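Local coordinates for protein putative prephenate dehydratase (Streptococcus mutans, PDB 4LUB) that probably catalyses the decarboxylating dehydration of prephenate to 3-phenylpyruvate, a step in L-phenylalanine biosynthesis, at residues Leu187-Pro201 with Gly262-Arg275. Residues are numbered along the deposited sequence; the frame is centred on the assembly and turned at random.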
loop_
_atom_site.group_PDB
_atom_site.type_symbol
_atom_site.label_atom_id
_atom_site.label_comp_id
_atom_site.label_asym_id
_atom_site.label_seq_id
_atom_site.Cartn_x
_atom_site.Cartn_y
_atom_site.Cartn_z
ATOM N N LEU B 187 4.627 8.595 -28.034
ATOM C CA LEU B 187 4.335 9.702 -27.140
ATOM C C LEU B 187 5.655 10.012 -26.461
ATOM O O LEU B 187 6.639 9.298 -26.675
ATOM C CB LEU B 187 3.219 9.362 -26.145
ATOM C CG LEU B 187 1.754 9.338 -26.633
ATOM C CD1 LEU B 187 1.523 8.596 -27.945
ATOM C CD2 LEU B 187 0.813 8.820 -25.541
ATOM N N LYS B 188 5.710 11.080 -25.679
ATOM C CA LYS B 188 6.981 11.439 -25.075
ATOM C C LYS B 188 7.338 10.393 -24.025
ATOM O O LYS B 188 6.677 10.287 -22.991
ATOM C CB LYS B 188 6.908 12.838 -24.460
ATOM C CG LYS B 188 8.242 13.434 -24.063
ATOM C CD LYS B 188 8.056 14.859 -23.571
ATOM C CE LYS B 188 8.524 15.014 -22.136
ATOM N NZ LYS B 188 9.968 15.374 -22.070
ATOM N N GLU B 189 8.397 9.632 -24.302
ATOM C CA GLU B 189 8.963 8.691 -23.340
ATOM C C GLU B 189 9.629 9.404 -22.184
ATOM O O GLU B 189 10.429 10.316 -22.377
ATOM C CB GLU B 189 9.979 7.752 -23.997
ATOM C CG GLU B 189 10.323 6.570 -23.101
ATOM C CD GLU B 189 11.202 5.533 -23.767
ATOM O OE1 GLU B 189 10.813 5.017 -24.831
ATOM O OE2 GLU B 189 12.288 5.237 -23.219
ATOM N N GLU B 190 9.293 8.976 -20.976
ATOM C CA GLU B 190 9.780 9.633 -19.781
ATOM C C GLU B 190 10.581 8.674 -18.885
ATOM O O GLU B 190 11.383 9.112 -18.057
ATOM C CB GLU B 190 8.587 10.261 -19.055
ATOM C CG GLU B 190 8.568 10.183 -17.554
ATOM C CD GLU B 190 7.331 10.845 -16.979
ATOM O OE1 GLU B 190 6.743 11.702 -17.679
ATOM O OE2 GLU B 190 6.952 10.508 -15.838
ATOM N N ASP B 191 10.396 7.366 -19.075
ATOM C CA ASP B 191 11.005 6.380 -18.176
ATOM C C ASP B 191 10.873 4.937 -18.659
ATOM O O ASP B 191 10.071 4.622 -19.546
ATOM C CB ASP B 191 10.410 6.502 -16.768
ATOM C CG ASP B 191 11.437 6.248 -15.677
ATOM O OD1 ASP B 191 12.559 5.810 -15.999
ATOM O OD2 ASP B 191 11.127 6.501 -14.493
ATOM N N GLN B 192 11.735 4.078 -18.114
ATOM C CA GLN B 192 11.622 2.631 -18.272
ATOM C C GLN B 192 11.520 1.933 -16.921
ATOM O O GLN B 192 12.345 2.164 -16.031
ATOM C CB GLN B 192 12.810 2.087 -19.063
ATOM C CG GLN B 192 12.982 2.765 -20.410
ATOM C CD GLN B 192 12.293 2.017 -21.533
ATOM O OE1 GLN B 192 11.815 0.898 -21.348
ATOM N NE2 GLN B 192 12.216 2.644 -22.704
ATOM N N LYS B 193 10.519 1.070 -16.769
ATOM C CA LYS B 193 10.298 0.439 -15.475
ATOM C C LYS B 193 9.986 -1.042 -15.585
ATOM O O LYS B 193 9.631 -1.533 -16.646
ATOM C CB LYS B 193 9.153 1.142 -14.726
ATOM C CG LYS B 193 9.561 2.459 -14.067
ATOM C CD LYS B 193 8.375 3.148 -13.403
ATOM C CE LYS B 193 8.783 4.472 -12.770
ATOM N NZ LYS B 193 7.647 5.163 -12.085
ATOM N N ILE B 194 10.108 -1.738 -14.461
ATOM C CA ILE B 194 9.663 -3.115 -14.347
ATOM C C ILE B 194 8.880 -3.186 -13.048
ATOM O O ILE B 194 9.295 -2.625 -12.034
ATOM C CB ILE B 194 10.842 -4.139 -14.354
ATOM C CG1 ILE B 194 10.334 -5.544 -14.056
ATOM C CG2 ILE B 194 11.928 -3.759 -13.337
ATOM C CD1 ILE B 194 11.331 -6.642 -14.407
ATOM N N SER B 195 7.728 -3.845 -13.090
ATOM C CA SER B 195 6.915 -4.025 -11.892
ATOM C C SER B 195 6.859 -5.488 -11.509
ATOM O O SER B 195 6.650 -6.358 -12.356
ATOM C CB SER B 195 5.500 -3.482 -12.095
ATOM O OG SER B 195 5.523 -2.086 -12.316
ATOM N N LEU B 196 7.049 -5.753 -10.226
ATOM C CA LEU B 196 7.104 -7.113 -9.737
ATOM C C LEU B 196 6.088 -7.301 -8.628
ATOM O O LEU B 196 5.796 -6.366 -7.875
ATOM C CB LEU B 196 8.500 -7.445 -9.201
ATOM C CG LEU B 196 9.689 -7.478 -10.167
ATOM C CD1 LEU B 196 11.001 -7.525 -9.374
ATOM C CD2 LEU B 196 9.620 -8.587 -11.203
ATOM N N ALA B 197 5.519 -8.497 -8.544
ATOM C CA ALA B 197 4.810 -8.884 -7.338
ATOM C C ALA B 197 5.639 -9.938 -6.604
ATOM O O ALA B 197 5.879 -11.021 -7.138
ATOM C CB ALA B 197 3.413 -9.408 -7.672
ATOM N N LEU B 198 6.099 -9.614 -5.397
ATOM C CA LEU B 198 6.935 -10.534 -4.623
ATOM C C LEU B 198 6.166 -11.150 -3.472
ATOM O O LEU B 198 5.371 -10.477 -2.813
ATOM C CB LEU B 198 8.178 -9.852 -4.040
ATOM C CG LEU B 198 9.149 -8.981 -4.829
ATOM C CD1 LEU B 198 10.022 -8.240 -3.840
ATOM C CD2 LEU B 198 10.007 -9.829 -5.724
ATOM N N THR B 199 6.419 -12.431 -3.235
ATOM C CA THR B 199 6.034 -13.079 -1.989
ATOM C C THR B 199 7.302 -13.558 -1.293
ATOM O O THR B 199 8.275 -13.942 -1.944
ATOM C CB THR B 199 5.075 -14.246 -2.207
ATOM O OG1 THR B 199 5.595 -15.111 -3.224
ATOM C CG2 THR B 199 3.718 -13.725 -2.652
ATOM N N LEU B 200 7.300 -13.522 0.031
ATOM C CA LEU B 200 8.511 -13.795 0.776
ATOM C C LEU B 200 8.464 -15.213 1.361
ATOM O O LEU B 200 7.391 -15.798 1.463
ATOM C CB LEU B 200 8.659 -12.736 1.874
ATOM C CG LEU B 200 8.787 -11.327 1.273
ATOM C CD1 LEU B 200 8.508 -10.255 2.307
ATOM C CD2 LEU B 200 10.130 -11.099 0.596
ATOM N N PRO B 201 9.631 -15.773 1.726
ATOM C CA PRO B 201 9.659 -17.102 2.355
ATOM C C PRO B 201 8.955 -17.075 3.706
ATOM O O PRO B 201 9.226 -16.182 4.513
ATOM C CB PRO B 201 11.156 -17.398 2.514
ATOM C CG PRO B 201 11.823 -16.533 1.514
ATOM C CD PRO B 201 10.986 -15.295 1.401
ATOM N N GLY B 262 15.479 -17.645 -2.568
ATOM C CA GLY B 262 14.189 -18.247 -2.284
ATOM C C GLY B 262 13.021 -17.275 -2.256
ATOM O O GLY B 262 11.942 -17.615 -1.773
ATOM N N ILE B 263 13.228 -16.063 -2.760
ATOM C CA ILE B 263 12.135 -15.104 -2.906
ATOM C C ILE B 263 11.447 -15.305 -4.251
ATOM O O ILE B 263 12.101 -15.313 -5.299
ATOM C CB ILE B 263 12.624 -13.640 -2.781
ATOM C CG1 ILE B 263 13.166 -13.379 -1.373
ATOM C CG2 ILE B 263 11.494 -12.661 -3.075
ATOM C CD1 ILE B 263 14.192 -12.272 -1.317
ATOM N N HIS B 264 10.127 -15.464 -4.227
ATOM C CA HIS B 264 9.390 -15.683 -5.462
ATOM C C HIS B 264 8.811 -14.380 -5.966
ATOM O O HIS B 264 8.416 -13.518 -5.183
ATOM C CB HIS B 264 8.257 -16.693 -5.261
ATOM C CG HIS B 264 8.726 -18.088 -4.986
ATOM N ND1 HIS B 264 8.462 -18.747 -3.805
ATOM C CD2 HIS B 264 9.426 -18.956 -5.753
ATOM C CE1 HIS B 264 8.986 -19.960 -3.853
ATOM N NE2 HIS B 264 9.576 -20.111 -5.025
ATOM N N TYR B 265 8.777 -14.240 -7.285
ATOM C CA TYR B 265 8.286 -13.020 -7.897
ATOM C C TYR B 265 7.454 -13.364 -9.114
ATOM O O TYR B 265 7.682 -14.380 -9.764
ATOM C CB TYR B 265 9.439 -12.078 -8.278
ATOM C CG TYR B 265 10.395 -12.647 -9.294
ATOM C CD1 TYR B 265 10.182 -12.468 -10.652
ATOM C CD2 TYR B 265 11.517 -13.366 -8.894
ATOM C CE1 TYR B 265 11.050 -12.989 -11.588
ATOM C CE2 TYR B 265 12.398 -13.882 -9.824
ATOM C CZ TYR B 265 12.159 -13.695 -11.166
ATOM O OH TYR B 265 13.015 -14.208 -12.109
ATOM N N LYS B 266 6.459 -12.527 -9.371
ATOM C CA LYS B 266 5.749 -12.491 -10.639
ATOM C C LYS B 266 6.055 -11.177 -11.346
ATOM O O LYS B 266 5.884 -10.110 -10.759
ATOM C CB LYS B 266 4.244 -12.640 -10.411
ATOM C CG LYS B 266 3.411 -12.732 -11.667
ATOM C CD LYS B 266 1.965 -12.948 -11.287
ATOM C CE LYS B 266 1.066 -12.985 -12.500
ATOM N NZ LYS B 266 -0.295 -13.427 -12.117
ATOM N N ILE B 267 6.538 -11.253 -12.582
ATOM C CA ILE B 267 6.712 -10.052 -13.394
ATOM C C ILE B 267 5.371 -9.534 -13.894
ATOM O O ILE B 267 4.717 -10.174 -14.719
ATOM C CB ILE B 267 7.636 -10.292 -14.603
ATOM C CG1 ILE B 267 9.003 -10.795 -14.132
ATOM C CG2 ILE B 267 7.779 -9.008 -15.429
ATOM C CD1 ILE B 267 9.995 -11.006 -15.253
ATOM N N LEU B 268 4.960 -8.377 -13.382
ATOM C CA LEU B 268 3.694 -7.790 -13.792
ATOM C C LEU B 268 3.849 -7.038 -15.107
ATOM O O LEU B 268 2.884 -6.877 -15.845
ATOM C CB LEU B 268 3.159 -6.842 -12.713
ATOM C CG LEU B 268 2.862 -7.437 -11.337
ATOM C CD1 LEU B 268 2.310 -6.360 -10.423
ATOM C CD2 LEU B 268 1.877 -8.588 -11.454
ATOM N N GLY B 269 5.070 -6.604 -15.411
ATOM C CA GLY B 269 5.317 -5.869 -16.638
ATOM C C GLY B 269 6.711 -5.287 -16.793
ATOM O O GLY B 269 7.340 -4.903 -15.808
ATOM N N LYS B 270 7.196 -5.272 -18.034
ATOM C CA LYS B 270 8.328 -4.440 -18.451
ATOM C C LYS B 270 7.853 -3.447 -19.501
ATOM O O LYS B 270 7.360 -3.850 -20.550
ATOM C CB LYS B 270 9.489 -5.267 -19.021
ATOM C CG LYS B 270 10.034 -6.362 -18.126
ATOM C CD LYS B 270 11.216 -7.027 -18.812
ATOM C CE LYS B 270 11.672 -8.291 -18.113
ATOM N NZ LYS B 270 12.843 -8.888 -18.827
ATOM N N TYR B 271 7.982 -2.152 -19.235
ATOM C CA TYR B 271 7.282 -1.194 -20.084
ATOM C C TYR B 271 7.978 0.153 -20.136
ATOM O O TYR B 271 8.716 0.522 -19.217
ATOM C CB TYR B 271 5.843 -1.003 -19.589
ATOM C CG TYR B 271 5.767 -0.757 -18.096
ATOM C CD1 TYR B 271 5.927 0.526 -17.579
ATOM C CD2 TYR B 271 5.561 -1.807 -17.200
ATOM C CE1 TYR B 271 5.878 0.765 -16.216
ATOM C CE2 TYR B 271 5.510 -1.578 -15.827
ATOM C CZ TYR B 271 5.668 -0.283 -15.346
ATOM O OH TYR B 271 5.624 -0.033 -13.996
ATOM N N ALA B 272 7.714 0.898 -21.204
ATOM C CA ALA B 272 8.088 2.306 -21.253
ATOM C C ALA B 272 6.987 3.148 -20.613
ATOM O O ALA B 272 5.815 2.762 -20.611
ATOM C CB ALA B 272 8.340 2.747 -22.694
ATOM N N VAL B 273 7.384 4.278 -20.035
ATOM C CA VAL B 273 6.449 5.243 -19.476
ATOM C C VAL B 273 6.301 6.461 -20.380
ATOM O O VAL B 273 7.284 7.119 -20.705
ATOM C CB VAL B 273 6.893 5.711 -18.069
ATOM C CG1 VAL B 273 5.866 6.677 -17.472
ATOM C CG2 VAL B 273 7.153 4.506 -17.161
ATOM N N TYR B 274 5.065 6.759 -20.758
ATOM C CA TYR B 274 4.743 7.921 -21.578
ATOM C C TYR B 274 3.884 8.863 -20.745
ATOM O O TYR B 274 3.167 8.407 -19.858
ATOM C CB TYR B 274 4.008 7.498 -22.844
ATOM C CG TYR B 274 4.721 6.430 -23.644
ATOM C CD1 TYR B 274 5.709 6.760 -24.563
ATOM C CD2 TYR B 274 4.400 5.085 -23.480
ATOM C CE1 TYR B 274 6.363 5.776 -25.299
ATOM C CE2 TYR B 274 5.040 4.097 -24.215
ATOM C CZ TYR B 274 6.019 4.447 -25.120
ATOM O OH TYR B 274 6.656 3.465 -25.846
ATOM N N ARG B 275 3.993 10.170 -20.964
ATOM C CA ARG B 275 3.191 11.098 -20.171
ATOM C C ARG B 275 2.107 11.757 -21.017
ATOM O O ARG B 275 2.405 12.440 -21.998
ATOM C CB ARG B 275 4.073 12.162 -19.514
ATOM C CG ARG B 275 3.305 13.107 -18.588
ATOM C CD ARG B 275 4.243 13.892 -17.679
ATOM N NE ARG B 275 4.828 13.055 -16.631
ATOM C CZ ARG B 275 4.429 13.038 -15.361
ATOM N NH1 ARG B 275 3.438 13.820 -14.959
ATOM N NH2 ARG B 275 5.030 12.241 -14.486
HETATM O O HOH W 1 3.177 12.345 -24.821
HETATM O O HOH W 2 11.349 -1.134 -19.348
HETATM O O HOH W 3 5.250 -13.894 -5.936
#
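Tyr271 leans across to Lys193 and Ser195 on the neighbouring antiparallel strand. Its CG sits between the backbone N and the carbonyl carbon (chi1 48°), which turns the ring back over strand 189-199. CB starts on the same side of the sheet as Ser195. Further out, one ring face lies under Lys193 O, which stands over the ring centre. CE1 packs on Lys193 CB at 3.6 Å. CE2 and CZ run beside Ser195 OG, which lies at the ring edge. At the tip, Tyr271 OH donates a hydrogen bond to Ser195 OG, 2.7 Å away. The serine oxygen is also bonded to Asp242, so this buried hydroxyl is held by two partners.

Two classic beta bulges interrupt the pairing. In one, Leu268 and Gly269 both face Ser195: Leu268 N bonds Ser195 O at 2.8 Å, while the bond from Gly269 N is weak. In the other, Glu190 and Asp191 face Val273. Beside it, Arg275 NE meets Glu190 OE1 at 2.6 Å and Arg275 NH2 meets Glu190 OE2 at 2.9 Å. Both oxygens use syn lone pairs, and the two planes are only 12° apart, a side-on bidentate salt bridge. Toward the other end, Leu198 CD2 presses on Tyr265 CB at 3.5 Å, and Leu196 CD2 lies alongside Ile267 CG1.

These leucines and Tyr265 face helix 248-261, as in the helix-covered sheet of an ACT domain. Strand 189-199 pairs on with strand 237-244. Strand 264-274 continues beside strand 75-83, joining this sheet to that of the prephenate dehydratase region, where Trp176 meets the Tyr271 ring.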